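PDB 5ZVE: 389aa long hypothetical nucleolar protein from Pyrococcus horikoshii, which catalyses S-adenosyl-L-methionine-dependent methylation of the C5 position of cytosine 72 in several tRNAs. Local coordinates for residues F5-E8 against L9-Y12; I294-T297 against A298-Q301; L325-E328 against E329-N333; R363-P366 against H367-L370. All blocks are in the same frame, centred on the assembly; numbering follows the deposited sequence.

From the N terminus, interaction 1 forms the first turn of helix 7-17. Interaction 2 is one stretch of helix 291-310, beside the adenine of the bound product. Interaction 3 turns the chain from the loop after strand 316-322 into helix 331-339, and interaction 4 from strand 361-364 into helix 366-369. Each contact is local; they succeed one another, and none nests or crosses. In space, Tyr12 of interaction 1 packs on Ile294 of interaction 2 and bonds to Glu328 and Tyr327 of interaction 3, joining the N-terminal helix to the methyltransferase domain. Asn333 of interaction 3 bonds to Ala298 of interaction 2, and Arg363 of interaction 4 pairs with Glu331.

Interaction 1 (F5-E8 against L9-Y12); sequences FPKE and LREY
Arg10 reaches back to Phe5 because its CG stands anti to its own carbonyl carbon (chi1 -60°) and the chain bends at chi3, while Lys7 turns at chi2 (84°) toward Glu11. Together they dress the N-terminal turn of helix 7-17, with Pro6 at the N-cap, in the part of the chain matching the ferredoxin-like family of RsmB/F methyltransferases. The guanidinium of Arg10 hangs over the entry to the helix: NH2 donates to Phe5 O at 2.6 Å, almost in line with the carbonyl bond, although the N-H itself is bent. The aliphatic part of Arg10 runs beside the same residue, CG lying 3.7 Å from Phe5 CB. Lys7 CA lies over the centre of one guanidinium face, 4.0 Å above its plane, and the Lys7 side chain crosses that of Arg10 at about a right angle, Lys7 CD being 3.1 Å from Arg10 NH1. The Lys7 ammonium continues to the next turn, where NZ makes a salt bridge to Glu11 OE2 at 3.3 Å. An i to i+4 pair of this kind links successive turns.

On another side of the turn, Pro6 CG rests on CB of the buried Leu9 at 4.0 Å, side by side. The Phe5 ring extends toward Met26 and Leu29 of helix 19-29. Glu8 bonds to Thr290, and Tyr12 OH to Glu328 and Tyr327 N, so this turn fastens onto the methyltransferase domain. The backbone completes the turn: Arg10 N donates to Pro6 O at 3.1 Å, and Glu11 N to Lys7 O at 2.9 Å with an N-H...O angle of 166°.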
loop_
_atom_site.group_PDB
_atom_site.type_symbol
_atom_site.label_atom_id
_atom_site.label_comp_id
_atom_site.label_asym_id
_atom_site.label_seq_id
_atom_site.Cartn_x
_atom_site.Cartn_y
_atom_site.Cartn_z
ATOM N N PHE A 5 15.645 7.580 -8.433
ATOM C CA PHE A 5 16.077 7.608 -7.041
ATOM C C PHE A 5 17.244 8.566 -6.864
ATOM O O PHE A 5 18.228 8.478 -7.595
ATOM C CB PHE A 5 16.478 6.204 -6.576
ATOM C CG PHE A 5 15.422 5.161 -6.816
ATOM C CD1 PHE A 5 15.341 4.503 -8.034
ATOM C CD2 PHE A 5 14.511 4.840 -5.826
ATOM C CE1 PHE A 5 14.365 3.553 -8.260
ATOM C CE2 PHE A 5 13.537 3.886 -6.044
ATOM C CZ PHE A 5 13.464 3.242 -7.263
ATOM N N PRO A 6 17.135 9.488 -5.896
ATOM C CA PRO A 6 18.220 10.437 -5.626
ATOM C C PRO A 6 19.501 9.688 -5.281
ATOM O O PRO A 6 19.427 8.572 -4.770
ATOM C CB PRO A 6 17.701 11.251 -4.436
ATOM C CG PRO A 6 16.617 10.424 -3.838
ATOM C CD PRO A 6 16.012 9.647 -4.960
ATOM N N LYS A 7 20.649 10.293 -5.565
ATOM C CA LYS A 7 21.930 9.600 -5.491
ATOM C C LYS A 7 22.259 9.076 -4.096
ATOM O O LYS A 7 22.723 7.944 -3.955
ATOM C CB LYS A 7 23.055 10.523 -5.964
ATOM C CG LYS A 7 24.424 9.863 -5.998
ATOM C CD LYS A 7 24.611 9.113 -7.301
ATOM C CE LYS A 7 25.762 8.128 -7.247
ATOM N NZ LYS A 7 27.069 8.804 -7.040
ATOM N N GLU A 8 22.021 9.884 -3.067
ATOM C CA GLU A 8 22.379 9.473 -1.712
ATOM C C GLU A 8 21.542 8.286 -1.242
ATOM O O GLU A 8 22.031 7.439 -0.502
ATOM C CB GLU A 8 22.249 10.634 -0.721
ATOM C CG GLU A 8 20.890 11.291 -0.653
ATOM C CD GLU A 8 20.742 12.148 0.593
ATOM O OE1 GLU A 8 19.676 12.776 0.771
ATOM O OE2 GLU A 8 21.693 12.188 1.403
ATOM N N LEU A 9 20.283 8.229 -1.665
ATOM C CA LEU A 9 19.442 7.076 -1.366
ATOM C C LEU A 9 19.957 5.835 -2.091
ATOM O O LEU A 9 19.946 4.731 -1.541
ATOM C CB LEU A 9 17.983 7.343 -1.740
ATOM C CG LEU A 9 17.025 6.180 -1.466
ATOM C CD1 LEU A 9 16.956 5.883 0.021
ATOM C CD2 LEU A 9 15.642 6.470 -2.017
ATOM N N ARG A 10 20.383 6.015 -3.338
ATOM C CA ARG A 10 20.949 4.916 -4.115
ATOM C C ARG A 10 22.171 4.339 -3.414
ATOM O O ARG A 10 22.312 3.121 -3.306
ATOM C CB ARG A 10 21.305 5.368 -5.532
ATOM C CG ARG A 10 20.108 5.871 -6.313
ATOM C CD ARG A 10 20.268 5.660 -7.807
ATOM N NE ARG A 10 21.474 6.266 -8.359
ATOM C CZ ARG A 10 21.520 7.483 -8.896
ATOM N NH1 ARG A 10 22.657 7.945 -9.391
ATOM N NH2 ARG A 10 20.429 8.239 -8.941
ATOM N N GLU A 11 23.050 5.222 -2.946
ATOM C CA GLU A 11 24.214 4.809 -2.167
ATOM C C GLU A 11 23.784 4.113 -0.883
ATOM O O GLU A 11 24.410 3.149 -0.451
ATOM C CB GLU A 11 25.106 6.015 -1.835
ATOM C CG GLU A 11 25.671 6.745 -3.048
ATOM C CD GLU A 11 26.591 5.873 -3.883
ATOM O OE1 GLU A 11 27.111 4.868 -3.352
ATOM O OE2 GLU A 11 26.794 6.188 -5.073
ATOM N N TYR A 12 22.709 4.611 -0.282
ATOM C CA TYR A 12 22.173 4.030 0.938
ATOM C C TYR A 12 21.746 2.589 0.679
ATOM O O TYR A 12 22.127 1.679 1.418
ATOM C CB TYR A 12 20.995 4.863 1.460
ATOM C CG TYR A 12 20.301 4.268 2.666
ATOM C CD1 TYR A 12 20.738 4.544 3.954
ATOM C CD2 TYR A 12 19.207 3.426 2.513
ATOM C CE1 TYR A 12 20.101 3.995 5.057
ATOM C CE2 TYR A 12 18.571 2.875 3.598
ATOM C CZ TYR A 12 19.017 3.159 4.867
ATOM O OH TYR A 12 18.368 2.598 5.942
#

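Interaction 2 (I294-T297 against A298-Q301); sequences IEAT and ARYQ. With SAH (S-adenosyl-L-homocysteine), chain C.
Tyr300 meets S-adenosyl-L-homocysteine at the adenine, where SAH N6 donates to Tyr300 OH over 2.6 Å with an N-H...O angle of 156°. Adenine N7 lies 2.7 Å from the same Tyr300 OH and in the plane of the phenol ring, so the hydroxyl faces the Hoogsteen edge of the base. The ring reaches the bound product because CG is anti to the backbone N (chi1 -179°), projecting it from helix 291-310. Phe304, one turn on, packs edge-to-face with it.

Behind this first shell the helix is held by regular i to i+4 bonds, including Tyr300 N to Ala296 O at 2.9 Å. Thr297 and Gln301 cross beside it, with Thr297 CG2 3.8 Å from Gln301 NE2; that amide nitrogen bonds to Pro275 O, while Thr297 OG1 bonds to His293 O. On the exposed side, Glu295 OE2 and Arg299 NH1 form only a long salt bridge of 3.9 Å, their flat groups nearly perpendicular, and the guanidinium lies with one face over Ala296 CA.

Tyr300 is an S-adenosyl-L-methionine-binding residue, and accepting from the exocyclic amino group is consistent with its helping to select adenine.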
loop_
_atom_site.group_PDB
_atom_site.type_symbol
_atom_site.label_atom_id
_atom_site.label_comp_id
_atom_site.label_asym_id
_atom_site.label_seq_id
_atom_site.Cartn_x
_atom_site.Cartn_y
_atom_site.Cartn_z
ATOM N N ILE A 294 14.394 9.650 6.403
ATOM C CA ILE A 294 14.485 8.368 7.084
ATOM C C ILE A 294 14.746 8.564 8.568
ATOM O O ILE A 294 14.055 7.993 9.412
ATOM C CB ILE A 294 15.594 7.489 6.474
ATOM C CG1 ILE A 294 15.228 7.100 5.038
ATOM C CG2 ILE A 294 15.803 6.241 7.312
ATOM C CD1 ILE A 294 16.312 6.329 4.315
ATOM N N GLU A 295 15.732 9.397 8.881
ATOM C CA GLU A 295 16.079 9.685 10.267
ATOM C C GLU A 295 14.927 10.366 10.996
ATOM O O GLU A 295 14.539 9.948 12.084
ATOM C CB GLU A 295 17.334 10.555 10.333
ATOM C CG GLU A 295 17.800 10.858 11.746
ATOM C CD GLU A 295 18.921 11.878 11.782
ATOM O OE1 GLU A 295 19.253 12.440 10.714
ATOM O OE2 GLU A 295 19.468 12.117 12.879
ATOM N N ALA A 296 14.366 11.403 10.385
ATOM C CA ALA A 296 13.273 12.143 11.005
ATOM C C ALA A 296 12.066 11.247 11.255
ATOM O O ALA A 296 11.484 11.270 12.335
ATOM C CB ALA A 296 12.881 13.329 10.142
ATOM N N THR A 297 11.693 10.458 10.252
ATOM C CA THR A 297 10.517 9.600 10.359
ATOM C C THR A 297 10.732 8.458 11.351
ATOM O O THR A 297 9.817 8.097 12.089
ATOM C CB THR A 297 10.130 9.022 8.992
ATOM O OG1 THR A 297 9.943 10.096 8.062
ATOM C CG2 THR A 297 8.848 8.209 9.091
ATOM N N ALA A 298 11.935 7.890 11.364
ATOM C CA ALA A 298 12.269 6.849 12.332
ATOM C C ALA A 298 12.124 7.385 13.751
ATOM O O ALA A 298 11.606 6.698 14.636
ATOM C CB ALA A 298 13.672 6.330 12.105
ATOM N N ARG A 299 12.584 8.615 13.962
ATOM C CA ARG A 299 12.482 9.248 15.273
ATOM C C ARG A 299 11.016 9.493 15.609
ATOM O O ARG A 299 10.588 9.326 16.751
ATOM C CB ARG A 299 13.285 10.555 15.306
ATOM C CG ARG A 299 13.336 11.240 16.670
ATOM C CD ARG A 299 14.391 12.354 16.709
ATOM N NE ARG A 299 14.158 13.375 15.690
ATOM C CZ ARG A 299 14.900 13.530 14.596
ATOM N NH1 ARG A 299 15.936 12.731 14.377
ATOM N NH2 ARG A 299 14.606 14.486 13.723
ATOM N N TYR A 300 10.245 9.850 14.590
ATOM C CA TYR A 300 8.816 10.094 14.748
ATOM C C TYR A 300 8.072 8.813 15.150
ATOM O O TYR A 300 7.142 8.852 15.950
ATOM C CB TYR A 300 8.254 10.671 13.445
ATOM C CG TYR A 300 6.777 10.996 13.443
ATOM C CD1 TYR A 300 6.244 11.914 14.339
ATOM C CD2 TYR A 300 5.919 10.410 12.517
ATOM C CE1 TYR A 300 4.896 12.227 14.328
ATOM C CE2 TYR A 300 4.570 10.716 12.496
ATOM C CZ TYR A 300 4.062 11.624 13.404
ATOM O OH TYR A 300 2.720 11.936 13.392
ATOM N N GLN A 301 8.501 7.678 14.608
ATOM C CA GLN A 301 7.846 6.399 14.886
ATOM C C GLN A 301 8.076 5.925 16.324
ATOM O O GLN A 301 7.218 5.265 16.910
ATOM C CB GLN A 301 8.334 5.332 13.905
ATOM C CG GLN A 301 7.919 5.590 12.459
ATOM C CD GLN A 301 8.763 4.813 11.480
ATOM O OE1 GLN A 301 9.846 4.344 11.824
ATOM N NE2 GLN A 301 8.284 4.686 10.247
HETATM N N SAH C . -2.996 1.122 8.610
HETATM C CA SAH C . -3.701 1.823 7.543
HETATM C CB SAH C . -2.783 2.813 6.826
HETATM C CG SAH C . -1.801 3.584 7.713
HETATM S SD SAH C . -1.091 4.986 6.817
HETATM C C SAH C . -4.371 0.874 6.546
HETATM O O SAH C . -4.099 -0.327 6.518
HETATM O OXT SAH C . -5.207 1.284 5.742
HETATM C "C5'" SAH C . -0.511 5.813 8.326
HETATM C "C4'" SAH C . -1.572 6.658 9.028
HETATM O "O4'" SAH C . -1.029 7.236 10.198
HETATM C "C3'" SAH C . -2.110 7.817 8.198
HETATM O "O3'" SAH C . -3.481 7.608 7.952
HETATM C "C2'" SAH C . -1.962 9.050 9.070
HETATM O "O2'" SAH C . -3.169 9.770 9.107
HETATM C "C1'" SAH C . -1.680 8.466 10.440
HETATM N N9 SAH C . -0.880 9.345 11.320
HETATM C C8 SAH C . 0.225 10.096 11.008
HETATM N N7 SAH C . 0.639 10.739 12.127
HETATM C C5 SAH C . -0.185 10.409 13.147
HETATM C C6 SAH C . -0.222 10.774 14.488
HETATM N N6 SAH C . 0.681 11.611 14.995
HETATM N N1 SAH C . -1.208 10.256 15.301
HETATM C C2 SAH C . -2.149 9.386 14.785
HETATM N N3 SAH C . -2.108 9.030 13.454
HETATM C C4 SAH C . -1.140 9.534 12.650
#

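Interaction 3 (L325-E328 against E329-N333); sequences LSYE and ENEGN
Tyr327, which opens a type I beta turn running to Asn330, meets Glu331 just beyond that turn, at the start of helix 331-339 of the methyltransferase domain. The tight part centres on Tyr327 O. Asn330 N donates to it at 2.9 Å from above the carbonyl plane, and Gly332 N, also at 2.9 Å, comes from the opposite face, so two bonds grip one oxygen. Tyr327 CG lies anti to its backbone N (chi1 -175°), which carries the ring across Glu331: CB of Glu331 sits over one face, 3.9 Å from the ring centroid, as a CH-pi contact, while the Glu331 carboxylate is held by Arg363 and Ile356 N. Gly332 N approaches the same ring.

The partly exposed Glu328 and Tyr327 form the less enclosed side. The Glu328 side chain touches residues 329-333 only through CB, and Tyr327 OH has a weak bond to Lys335.

Just before the turn, buried Ser326 ties itself to Glu329. Ser326 OG accepts from Glu329 N at 3.2 Å and donates to the Glu329 carboxylate, which Thr277 also holds. That second bond is 2.8 Å long and meets Glu329 OE2 on its anti side, 34° out of the carboxylate plane.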
loop_
_atom_site.group_PDB
_atom_site.type_symbol
_atom_site.label_atom_id
_atom_site.label_comp_id
_atom_site.label_asym_id
_atom_site.label_seq_id
_atom_site.Cartn_x
_atom_site.Cartn_y
_atom_site.Cartn_z
ATOM N N LEU A 325 11.702 0.438 3.235
ATOM C CA LEU A 325 12.845 -0.463 3.194
ATOM C C LEU A 325 13.949 -0.124 4.197
ATOM O O LEU A 325 14.815 -0.957 4.465
ATOM C CB LEU A 325 13.435 -0.461 1.786
ATOM C CG LEU A 325 12.493 -0.945 0.685
ATOM C CD1 LEU A 325 12.998 -0.484 -0.670
ATOM C CD2 LEU A 325 12.390 -2.454 0.737
ATOM N N SER A 326 13.918 1.087 4.751
ATOM C CA SER A 326 15.045 1.589 5.541
ATOM C C SER A 326 15.332 0.727 6.766
ATOM O O SER A 326 14.431 0.102 7.334
ATOM C CB SER A 326 14.799 3.033 5.984
ATOM O OG SER A 326 13.904 3.087 7.078
ATOM N N TYR A 327 16.601 0.675 7.151
ATOM C CA TYR A 327 16.990 -0.026 8.362
ATOM C C TYR A 327 16.456 0.695 9.593
ATOM O O TYR A 327 15.868 0.069 10.480
ATOM C CB TYR A 327 18.515 -0.161 8.455
ATOM C CG TYR A 327 18.953 -0.992 9.639
ATOM C CD1 TYR A 327 19.085 -2.367 9.533
ATOM C CD2 TYR A 327 19.213 -0.400 10.869
ATOM C CE1 TYR A 327 19.475 -3.131 10.620
ATOM C CE2 TYR A 327 19.601 -1.150 11.955
ATOM C CZ TYR A 327 19.730 -2.515 11.826
ATOM O OH TYR A 327 20.118 -3.266 12.913
ATOM N N GLU A 328 16.676 2.008 9.644
ATOM C CA GLU A 328 16.375 2.809 10.829
ATOM C C GLU A 328 14.902 2.731 11.243
ATOM O O GLU A 328 14.595 2.644 12.432
ATOM C CB GLU A 328 16.755 4.279 10.599
ATOM C CG GLU A 328 18.251 4.565 10.512
ATOM C CD GLU A 328 18.837 4.267 9.142
ATOM O OE1 GLU A 328 18.076 3.844 8.246
ATOM O OE2 GLU A 328 20.058 4.466 8.959
ATOM N N GLU A 329 13.996 2.746 10.267
ATOM C CA GLU A 329 12.566 2.707 10.563
ATOM C C GLU A 329 12.101 1.297 10.897
ATOM O O GLU A 329 10.994 1.104 11.395
ATOM C CB GLU A 329 11.743 3.239 9.385
ATOM C CG GLU A 329 11.998 4.688 9.021
ATOM C CD GLU A 329 11.330 5.075 7.711
ATOM O OE1 GLU A 329 10.103 5.296 7.714
ATOM O OE2 GLU A 329 12.030 5.150 6.681
ATOM N N ASN A 330 12.954 0.317 10.633
ATOM C CA ASN A 330 12.554 -1.075 10.769
ATOM C C ASN A 330 13.339 -1.819 11.843
ATOM O O ASN A 330 12.971 -1.774 13.018
ATOM C CB ASN A 330 12.683 -1.777 9.420
ATOM C CG ASN A 330 11.685 -1.254 8.410
ATOM O OD1 ASN A 330 10.579 -0.851 8.777
ATOM N ND2 ASN A 330 12.068 -1.245 7.134
ATOM N N GLU A 331 14.403 -2.510 11.450
ATOM C CA GLU A 331 15.206 -3.258 12.415
ATOM C C GLU A 331 15.743 -2.342 13.517
ATOM O O GLU A 331 15.813 -2.735 14.683
ATOM C CB GLU A 331 16.357 -3.990 11.721
ATOM C CG GLU A 331 15.926 -5.215 10.917
ATOM C CD GLU A 331 15.539 -4.879 9.484
ATOM O OE1 GLU A 331 15.371 -3.677 9.170
ATOM O OE2 GLU A 331 15.402 -5.820 8.674
ATOM N N GLY A 332 16.116 -1.124 13.143
ATOM C CA GLY A 332 16.610 -0.153 14.101
ATOM C C GLY A 332 15.594 0.184 15.177
ATOM O O GLY A 332 15.935 0.278 16.352
ATOM N N ASN A 333 14.337 0.350 14.778
ATOM C CA ASN A 333 13.279 0.662 15.733
ATOM C C ASN A 333 12.802 -0.561 16.507
ATOM O O ASN A 333 12.174 -0.431 17.561
ATOM C CB ASN A 333 12.093 1.319 15.030
ATOM C CG ASN A 333 12.178 2.829 15.049
ATOM O OD1 ASN A 333 13.010 3.399 15.754
ATOM N ND2 ASN A 333 11.310 3.487 14.289
#

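Interaction 4 (R363-P366 against H367-L370); sequences RFYP and HKHL
A strand-to-helix junction in the methyltransferase domain brings Tyr365 and His369 together: strand 361-364 ends, Tyr365 takes the N-cap position, and the short helix 366-369 follows. Two bonds of opposite sense join this pair. His369 N donates to Tyr365 O at 2.9 Å, the usual turn bond, and Tyr365 N donates to His369 ND1 at 2.9 Å. The second is nearly straight, 172° at the hydrogen, and lies close to the imidazole plane, so ND1 accepts here and the proton of a neutral ring would be on NE2. With CG of His369 anti to the carbonyl carbon (chi1 -46°), the imidazole folds back over the start of the helix, and the bond from Tyr365 N to ND1, near the ring plane, holds its rotation.

Phe364 presents its ring edge to the face of that imidazole, the planes at 75° and the centroids 5.5 Å apart. Tyr365 offers its own edge to the same ring, Tyr365 CD2 lying 4.1 Å from His369 CE1. On the other flank, His367 lies alongside Tyr365, its CE1 at 3.5 Å from Tyr365 CB; the ring pair is oblique rather than stacked. NE2 of His367 bonds to Glu21 of helix 19-29, tying the junction to the N-terminal region, whereas ND1 is buried without a partner in the model.

Phe364 also packs against strand 374-381. The helix then ends: Leu370 has positive phi, its N makes a weak bond to Pro366 O, and Leu370 CA lies 3.4 Å from the same Pro366 O.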
loop_
_atom_site.group_PDB
_atom_site.type_symbol
_atom_site.label_atom_id
_atom_site.label_comp_id
_atom_site.label_asym_id
_atom_site.label_seq_id
_atom_site.Cartn_x
_atom_site.Cartn_y
_atom_site.Cartn_z
ATOM N N ARG A 363 10.588 -9.515 6.206
ATOM C CA ARG A 363 10.684 -8.488 5.176
ATOM C C ARG A 363 10.151 -8.985 3.844
ATOM O O ARG A 363 10.261 -10.165 3.519
ATOM C CB ARG A 363 12.128 -8.017 4.999
ATOM C CG ARG A 363 12.495 -6.781 5.813
ATOM C CD ARG A 363 13.947 -6.410 5.590
ATOM N NE ARG A 363 14.321 -5.160 6.244
ATOM C CZ ARG A 363 14.378 -3.986 5.622
ATOM N NH1 ARG A 363 14.073 -3.898 4.330
ATOM N NH2 ARG A 363 14.738 -2.897 6.289
ATOM N N PHE A 364 9.577 -8.064 3.080
ATOM C CA PHE A 364 9.150 -8.339 1.723
ATOM C C PHE A 364 9.920 -7.449 0.757
ATOM O O PHE A 364 10.148 -6.269 1.030
ATOM C CB PHE A 364 7.643 -8.128 1.570
ATOM C CG PHE A 364 6.808 -9.156 2.288
ATOM C CD1 PHE A 364 6.433 -8.968 3.608
ATOM C CD2 PHE A 364 6.396 -10.308 1.636
ATOM C CE1 PHE A 364 5.664 -9.914 4.269
ATOM C CE2 PHE A 364 5.623 -11.259 2.288
ATOM C CZ PHE A 364 5.258 -11.062 3.608
ATOM N N TYR A 365 10.352 -8.038 -0.351
ATOM C CA TYR A 365 11.088 -7.324 -1.383
ATOM C C TYR A 365 10.362 -7.455 -2.712
ATOM O O TYR A 365 9.804 -8.511 -3.003
ATOM C CB TYR A 365 12.509 -7.865 -1.509
ATOM C CG TYR A 365 13.371 -7.637 -0.290
ATOM C CD1 TYR A 365 14.004 -6.419 -0.087
ATOM C CD2 TYR A 365 13.559 -8.643 0.651
ATOM C CE1 TYR A 365 14.803 -6.205 1.023
ATOM C CE2 TYR A 365 14.357 -8.439 1.766
ATOM C CZ TYR A 365 14.974 -7.217 1.944
ATOM O OH TYR A 365 15.771 -6.997 3.044
ATOM N N PRO A 366 10.373 -6.385 -3.527
ATOM C CA PRO A 366 9.663 -6.422 -4.813
ATOM C C PRO A 366 10.216 -7.458 -5.795
ATOM O O PRO A 366 9.441 -8.082 -6.521
ATOM C CB PRO A 366 9.848 -4.996 -5.359
ATOM C CG PRO A 366 11.058 -4.469 -4.668
ATOM C CD PRO A 366 11.043 -5.095 -3.298
ATOM N N HIS A 367 11.531 -7.640 -5.819
ATOM C CA HIS A 367 12.145 -8.556 -6.775
ATOM C C HIS A 367 12.056 -10.007 -6.319
ATOM O O HIS A 367 12.121 -10.920 -7.134
ATOM C CB HIS A 367 13.606 -8.164 -7.030
ATOM C CG HIS A 367 14.496 -8.304 -5.835
ATOM N ND1 HIS A 367 14.241 -7.677 -4.634
ATOM C CD2 HIS A 367 15.654 -8.987 -5.663
ATOM C CE1 HIS A 367 15.195 -7.981 -3.770
ATOM N NE2 HIS A 367 16.065 -8.771 -4.370
ATOM N N LYS A 368 11.913 -10.226 -5.017
ATOM C CA LYS A 368 11.803 -11.588 -4.496
ATOM C C LYS A 368 10.360 -12.073 -4.352
ATOM O O LYS A 368 10.071 -13.235 -4.615
ATOM C CB LYS A 368 12.517 -11.704 -3.144
ATOM C CG LYS A 368 14.022 -11.502 -3.205
ATOM C CD LYS A 368 14.662 -11.729 -1.840
ATOM C CE LYS A 368 16.183 -11.709 -1.926
ATOM N NZ LYS A 368 16.819 -11.797 -0.581
ATOM N N HIS A 369 9.455 -11.197 -3.928
ATOM C CA HIS A 369 8.111 -11.644 -3.572
ATOM C C HIS A 369 7.001 -11.023 -4.409
ATOM O O HIS A 369 5.825 -11.321 -4.191
ATOM C CB HIS A 369 7.848 -11.365 -2.093
ATOM C CG HIS A 369 8.976 -11.768 -1.203
ATOM N ND1 HIS A 369 9.718 -10.857 -0.477
ATOM C CD2 HIS A 369 9.505 -12.984 -0.924
ATOM C CE1 HIS A 369 10.647 -11.495 0.210
ATOM N NE2 HIS A 369 10.538 -12.789 -0.043
ATOM N N LEU A 370 7.375 -10.154 -5.347
ATOM C CA LEU A 370 6.429 -9.594 -6.310
ATOM C C LEU A 370 5.451 -8.642 -5.620
ATOM O O LEU A 370 4.353 -8.380 -6.118
ATOM C CB LEU A 370 5.681 -10.719 -7.036
ATOM C CG LEU A 370 6.329 -11.387 -8.251
ATOM C CD1 LEU A 370 7.821 -11.627 -8.068
ATOM C CD2 LEU A 370 5.608 -12.702 -8.555
#